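Local coordinates for protein malate oxidoreductase (Thermotoga maritima, PDB 1VL6) that probably catalyses the NAD-dependent oxidative decarboxylation of malate to pyruvate and carbon dioxide, at residues V74-A80 against I138-G144; V128-E132 against L155-I161. All blocks are in the same frame, centred on the assembly; numbering follows the deposited sequence.

Contact 1. Residues V74-A80 against I138-G144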
loop_
_atom_site.group_PDB
_atom_site.type_symbol
_atom_site.label_atom_id
_atom_site.label_comp_id
_atom_site.label_asym_id
_atom_site.label_seq_id
_atom_site.Cartn_x
_atom_site.Cartn_y
_atom_site.Cartn_z
ATOM N N VAL A 74 19.044 -2.294 -6.742
ATOM C CA VAL A 74 20.032 -1.444 -6.098
ATOM C C VAL A 74 21.130 -2.396 -5.656
ATOM O O VAL A 74 20.970 -3.164 -4.718
ATOM C CB VAL A 74 19.456 -0.683 -4.897
ATOM C CG1 VAL A 74 20.526 0.194 -4.244
ATOM C CG2 VAL A 74 18.264 0.153 -5.322
ATOM N N VAL A 75 22.253 -2.340 -6.361
ATOM C CA VAL A 75 23.284 -3.378 -6.261
ATOM C C VAL A 75 24.522 -2.869 -5.522
ATOM O O VAL A 75 25.134 -1.907 -5.946
ATOM C CB VAL A 75 23.673 -3.866 -7.668
ATOM C CG1 VAL A 75 24.815 -4.883 -7.619
ATOM C CG2 VAL A 75 22.436 -4.455 -8.373
ATOM N N SER A 76 24.890 -3.515 -4.427
ATOM C CA SER A 76 26.160 -3.172 -3.771
ATOM C C SER A 76 26.809 -4.402 -3.207
ATOM O O SER A 76 26.117 -5.373 -2.920
ATOM C CB SER A 76 25.975 -2.193 -2.612
ATOM O OG SER A 76 27.253 -1.690 -2.216
ATOM N N ASP A 77 28.132 -4.361 -3.063
ATOM C CA ASP A 77 28.862 -5.368 -2.277
ATOM C C ASP A 77 29.309 -4.769 -0.992
ATOM O O ASP A 77 29.917 -5.430 -0.175
ATOM C CB ASP A 77 30.074 -5.878 -3.008
ATOM C CG ASP A 77 31.179 -4.840 -3.143
ATOM O OD1 ASP A 77 30.886 -3.637 -3.350
ATOM O OD2 ASP A 77 32.384 -5.179 -3.136
ATOM N N GLY A 78 28.964 -3.506 -0.783
ATOM C CA GLY A 78 29.296 -2.795 0.455
ATOM C C GLY A 78 30.765 -2.445 0.592
ATOM O O GLY A 78 31.282 -2.320 1.693
ATOM N N SER A 79 31.438 -2.303 -0.531
ATOM C CA SER A 79 32.853 -1.982 -0.510
ATOM C C SER A 79 33.085 -0.500 -0.249
ATOM O O SER A 79 34.166 -0.081 0.001
ATOM C CB SER A 79 33.537 -2.464 -1.810
ATOM O OG SER A 79 32.952 -1.963 -3.009
ATOM N N ALA A 80 32.050 0.311 -0.323
ATOM C CA ALA A 80 32.172 1.755 -0.022
ATOM C C ALA A 80 30.856 2.332 0.454
ATOM O O ALA A 80 30.204 3.122 -0.255
ATOM C CB ALA A 80 32.645 2.524 -1.242
ATOM N N ILE A 138 19.482 -0.987 -13.510
ATOM C CA ILE A 138 20.416 -1.316 -12.452
ATOM C C ILE A 138 20.996 -0.049 -11.847
ATOM O O ILE A 138 21.565 0.779 -12.561
ATOM C CB ILE A 138 21.565 -2.115 -13.018
ATOM C CG1 ILE A 138 21.060 -3.346 -13.785
ATOM C CG2 ILE A 138 22.520 -2.492 -11.918
ATOM C CD1 ILE A 138 20.674 -4.543 -12.910
ATOM N N ASN A 139 20.900 0.084 -10.528
ATOM C CA ASN A 139 21.551 1.155 -9.824
ATOM C C ASN A 139 22.688 0.597 -8.998
ATOM O O ASN A 139 22.470 -0.012 -7.951
ATOM C CB ASN A 139 20.562 1.881 -8.925
ATOM C CG ASN A 139 21.220 2.991 -8.094
ATOM O OD1 ASN A 139 20.804 3.216 -6.971
ATOM N ND2 ASN A 139 22.243 3.662 -8.636
ATOM N N LEU A 140 23.903 0.783 -9.475
ATOM C CA LEU A 140 25.102 0.398 -8.719
ATOM C C LEU A 140 25.278 1.441 -7.643
ATOM O O LEU A 140 25.118 2.642 -7.919
ATOM C CB LEU A 140 26.360 0.361 -9.632
ATOM C CG LEU A 140 26.342 -0.690 -10.733
ATOM C CD1 LEU A 140 27.400 -0.431 -11.717
ATOM C CD2 LEU A 140 26.520 -2.071 -10.142
ATOM N N GLU A 141 25.587 0.993 -6.431
ATOM C CA GLU A 141 25.681 1.890 -5.307
ATOM C C GLU A 141 26.735 1.405 -4.320
ATOM O O GLU A 141 26.786 0.207 -4.000
ATOM C CB GLU A 141 24.311 1.991 -4.655
ATOM C CG GLU A 141 24.248 2.975 -3.499
ATOM C CD GLU A 141 24.114 4.431 -3.901
ATOM O OE1 GLU A 141 23.380 4.722 -4.845
ATOM O OE2 GLU A 141 24.742 5.276 -3.241
ATOM N N ASP A 142 27.595 2.322 -3.868
ATOM C CA ASP A 142 28.532 2.066 -2.742
ATOM C C ASP A 142 29.448 0.897 -3.031
ATOM O O ASP A 142 29.627 -0.030 -2.193
ATOM C CB ASP A 142 27.756 1.886 -1.406
ATOM C CG ASP A 142 27.142 3.203 -0.896
ATOM O OD1 ASP A 142 27.276 4.245 -1.580
ATOM O OD2 ASP A 142 26.524 3.298 0.184
ATOM N N ILE A 143 30.010 0.948 -4.237
ATOM C CA ILE A 143 31.035 -0.004 -4.703
ATOM C C ILE A 143 32.287 0.792 -4.899
ATOM O O ILE A 143 32.288 1.800 -5.616
ATOM C CB ILE A 143 30.628 -0.667 -6.052
ATOM C CG1 ILE A 143 29.353 -1.496 -5.868
ATOM C CG2 ILE A 143 31.749 -1.532 -6.599
ATOM C CD1 ILE A 143 28.685 -1.888 -7.167
ATOM N N GLY A 144 33.367 0.335 -4.280
ATOM C CA GLY A 144 34.601 1.125 -4.231
ATOM C C GLY A 144 35.308 1.376 -5.545
ATOM O O GLY A 144 35.149 0.604 -6.515
#

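Contact 2. Residues V128-E132 against L155-I161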
loop_
_atom_site.group_PDB
_atom_site.type_symbol
_atom_site.label_atom_id
_atom_site.label_comp_id
_atom_site.label_asym_id
_atom_site.label_seq_id
_atom_site.Cartn_x
_atom_site.Cartn_y
_atom_site.Cartn_z
ATOM N N VAL A 128 25.598 -9.474 -11.997
ATOM C CA VAL A 128 24.614 -8.485 -12.328
ATOM C C VAL A 128 24.061 -8.711 -13.740
ATOM O O VAL A 128 22.860 -8.526 -13.967
ATOM C CB VAL A 128 25.210 -7.139 -12.151
ATOM C CG1 VAL A 128 24.226 -6.055 -12.562
ATOM C CG2 VAL A 128 25.681 -7.000 -10.707
ATOM N N LYS A 129 24.914 -9.108 -14.683
ATOM C CA LYS A 129 24.433 -9.440 -16.031
ATOM C C LYS A 129 23.345 -10.485 -15.997
ATOM O O LYS A 129 22.394 -10.407 -16.756
ATOM C CB LYS A 129 25.547 -9.966 -16.907
ATOM C CG LYS A 129 26.384 -8.877 -17.574
ATOM C CD LYS A 129 27.777 -9.390 -17.927
ATOM C CE LYS A 129 27.778 -10.507 -18.976
ATOM N NZ LYS A 129 28.053 -9.924 -20.333
ATOM N N SER A 130 23.487 -11.442 -15.088
ATOM C CA SER A 130 22.572 -12.554 -14.990
ATOM C C SER A 130 21.203 -12.114 -14.515
ATOM O O SER A 130 20.235 -12.842 -14.712
ATOM C CB SER A 130 23.114 -13.619 -14.041
ATOM O OG SER A 130 23.005 -13.257 -12.671
ATOM N N LEU A 131 21.124 -10.929 -13.905
ATOM C CA LEU A 131 19.890 -10.409 -13.365
ATOM C C LEU A 131 19.103 -9.626 -14.367
ATOM O O LEU A 131 17.993 -9.228 -14.063
ATOM C CB LEU A 131 20.167 -9.491 -12.165
ATOM C CG LEU A 131 20.948 -10.082 -10.982
ATOM C CD1 LEU A 131 21.174 -9.019 -9.961
ATOM C CD2 LEU A 131 20.261 -11.311 -10.347
ATOM N N GLU A 132 19.629 -9.438 -15.574
ATOM C CA GLU A 132 18.958 -8.571 -16.529
ATOM C C GLU A 132 17.473 -8.861 -16.763
ATOM O O GLU A 132 16.700 -7.915 -16.884
ATOM C CB GLU A 132 19.668 -8.562 -17.871
ATOM C CG GLU A 132 19.097 -7.490 -18.798
ATOM C CD GLU A 132 19.949 -7.171 -19.982
ATOM O OE1 GLU A 132 21.169 -7.417 -19.930
ATOM O OE2 GLU A 132 19.378 -6.652 -20.952
ATOM N N LEU A 155 29.175 -3.157 -17.568
ATOM C CA LEU A 155 27.769 -3.468 -17.458
ATOM C C LEU A 155 26.973 -2.575 -18.386
ATOM O O LEU A 155 26.032 -3.037 -19.061
ATOM C CB LEU A 155 27.286 -3.331 -16.007
ATOM C CG LEU A 155 27.911 -4.355 -15.046
ATOM C CD1 LEU A 155 27.547 -4.059 -13.600
ATOM C CD2 LEU A 155 27.523 -5.770 -15.381
ATOM N N SER A 156 27.316 -1.295 -18.438
ATOM C CA SER A 156 26.547 -0.409 -19.316
ATOM C C SER A 156 26.800 -0.781 -20.763
ATOM O O SER A 156 25.872 -0.714 -21.571
ATOM C CB SER A 156 26.778 1.071 -19.051
ATOM O OG SER A 156 28.083 1.292 -18.570
ATOM N N GLU A 157 28.015 -1.231 -21.092
ATOM C CA GLU A 157 28.323 -1.672 -22.460
ATOM C C GLU A 157 27.594 -2.967 -22.818
ATOM O O GLU A 157 27.111 -3.122 -23.946
ATOM C CB GLU A 157 29.801 -1.951 -22.626
ATOM C CG GLU A 157 30.652 -0.845 -23.247
ATOM C CD GLU A 157 32.194 -1.013 -23.011
ATOM O OE1 GLU A 157 32.697 -2.168 -22.688
ATOM O OE2 GLU A 157 32.907 0.048 -23.127
ATOM N N GLU A 158 27.527 -3.899 -21.864
ATOM C CA GLU A 158 27.079 -5.256 -22.141
ATOM C C GLU A 158 25.609 -5.539 -21.835
ATOM O O GLU A 158 25.064 -6.545 -22.284
ATOM C CB GLU A 158 27.967 -6.247 -21.404
ATOM C CG GLU A 158 29.402 -6.230 -21.896
ATOM C CD GLU A 158 30.352 -7.062 -21.060
ATOM O OE1 GLU A 158 29.894 -7.976 -20.348
ATOM O OE2 GLU A 158 31.574 -6.786 -21.134
HETATM N N MSE A 159 24.961 -4.695 -21.047
HETATM C CA MSE A 159 23.560 -4.932 -20.719
HETATM C C MSE A 159 22.664 -4.066 -21.573
HETATM O O MSE A 159 23.092 -3.108 -22.170
HETATM C CB MSE A 159 23.291 -4.679 -19.235
HETATM C CG MSE A 159 24.082 -5.623 -18.287
HETATM SE SE MSE A 159 23.655 -5.345 -16.384
HETATM C CE MSE A 159 21.909 -6.127 -16.490
ATOM N N ASN A 160 21.412 -4.456 -21.658
ATOM C CA ASN A 160 20.436 -3.743 -22.463
ATOM C C ASN A 160 19.360 -3.141 -21.630
ATOM O O ASN A 160 18.262 -2.998 -22.085
ATOM C CB ASN A 160 19.789 -4.700 -23.441
ATOM C CG ASN A 160 20.670 -4.983 -24.607
ATOM O OD1 ASN A 160 21.153 -6.098 -24.772
ATOM N ND2 ASN A 160 20.937 -3.962 -25.399
ATOM N N ILE A 161 19.675 -2.902 -20.375
ATOM C CA ILE A 161 18.892 -2.064 -19.539
ATOM C C ILE A 161 19.883 -1.047 -19.017
ATOM O O ILE A 161 21.064 -1.334 -19.007
ATOM C CB ILE A 161 18.257 -2.833 -18.382
ATOM C CG1 ILE A 161 19.297 -3.632 -17.554
ATOM C CG2 ILE A 161 17.236 -3.708 -18.887
ATOM C CD1 ILE A 161 18.718 -4.291 -16.259
#

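Contact 1. Residues V74-A80 against I138-G144
V75 and L140 lie side by side, V75 CG1 meeting L140 CD2 at 4.1 Å. Having CG1 anti to the backbone N (chi1 176°) leaves the other methyl of V75 to meet I138, CG2 to CG2. Beneath these side chains V75 N donates to N139 O at 2.8 Å, nearly straight, and V75 O accepts from E141 N at 3.0 Å. The strands run parallel and form the centre of a four-stranded parallel sheet in the N-terminal malic enzyme domain, with 110-115 beyond 71-76 and 163-165 beyond 137-140. Past the strand ends the two segments stay together as loops. S79 OG accepts from G144 N at 2.7 Å and donates to D77 OD1, also at 2.7 Å, on the syn side of that carboxylate; D77 OD2 pairs with K147. I143 CG1 packs 3.6 Å from D77 OD1. A80 N reaches D142 O from well above its carbonyl plane, at 3.1 Å. S76 OG takes the N-H of G78, 2.9 Å from G78 N, in an ST turn. On the opposite sheet face, V74 runs alongside N139, whose amide is fixed by K99 at OD1 and by D166 and F164 O at ND2.

Contact 2. Residues V128-E132 against L155-I161
The carboxylate of E132 meets the end of the other segment with one face. N160 N sits above that face, 42° out of the plane as seen from E132 OE2, to which it donates at 3.1 Å; its bond to E132 OE1 is weak. On the same face, M159 CB lies 3.5 Å from E132 OE1, and I161 CG2 stands over the OE2 side. N160 CB approaches OE2 closer to the plane. With CG anti to the backbone N (chi1 -171°) and the chain extended beyond it, E132 slides antiparallel past the selenomethionine M159, whose bend at chi3 carries CE to within 3.6 Å of E132 CB. Cutting this side chain back to an alanine would probably leave the N160 N-H without its carboxylate and I161 CG1 without the methylene it packs on. The carboxylate of E158 is approached differently: K129 NZ forms a salt bridge to OE1 at 2.7 Å, on the anti side, while R154 pairs with OE2. Helices 121-130 and 147-158 are the connections of successive beta-alpha-beta units that share strand 137-140, and they meet here at their C-terminal ends. V128 CG1 touches both L155 CD1, at 4.0 Å, and M159 SE, at 3.9 Å, crossing both side chains at about a right angle. K129 CG touches L155 CD2 and M159 CG before its chain bends toward E158. Y90 of the second subunit also packs on E132.

The centres of the two contacts lie about 15 Å apart, and their segments alternate along the chain: 74-80, 128-132, 138-144, 155-161. Contact 1 joins two inner strands of the N-terminal parallel sheet; contact 2 joins two helices that cover one face of it. Helix 121-130 leads into strand 137-140, which leads into helix 147-158. The layers meet directly: I138 CG1 packs on I161 CD1 at 3.5 Å, I138 CD1 touches V128 CG1, and V75 CG1 lies 3.8 Å from V128 CG2. One apolar layer thus runs from sheet to helices, while the helix 121-130 side of contact 2 continues into the interface with the second subunit.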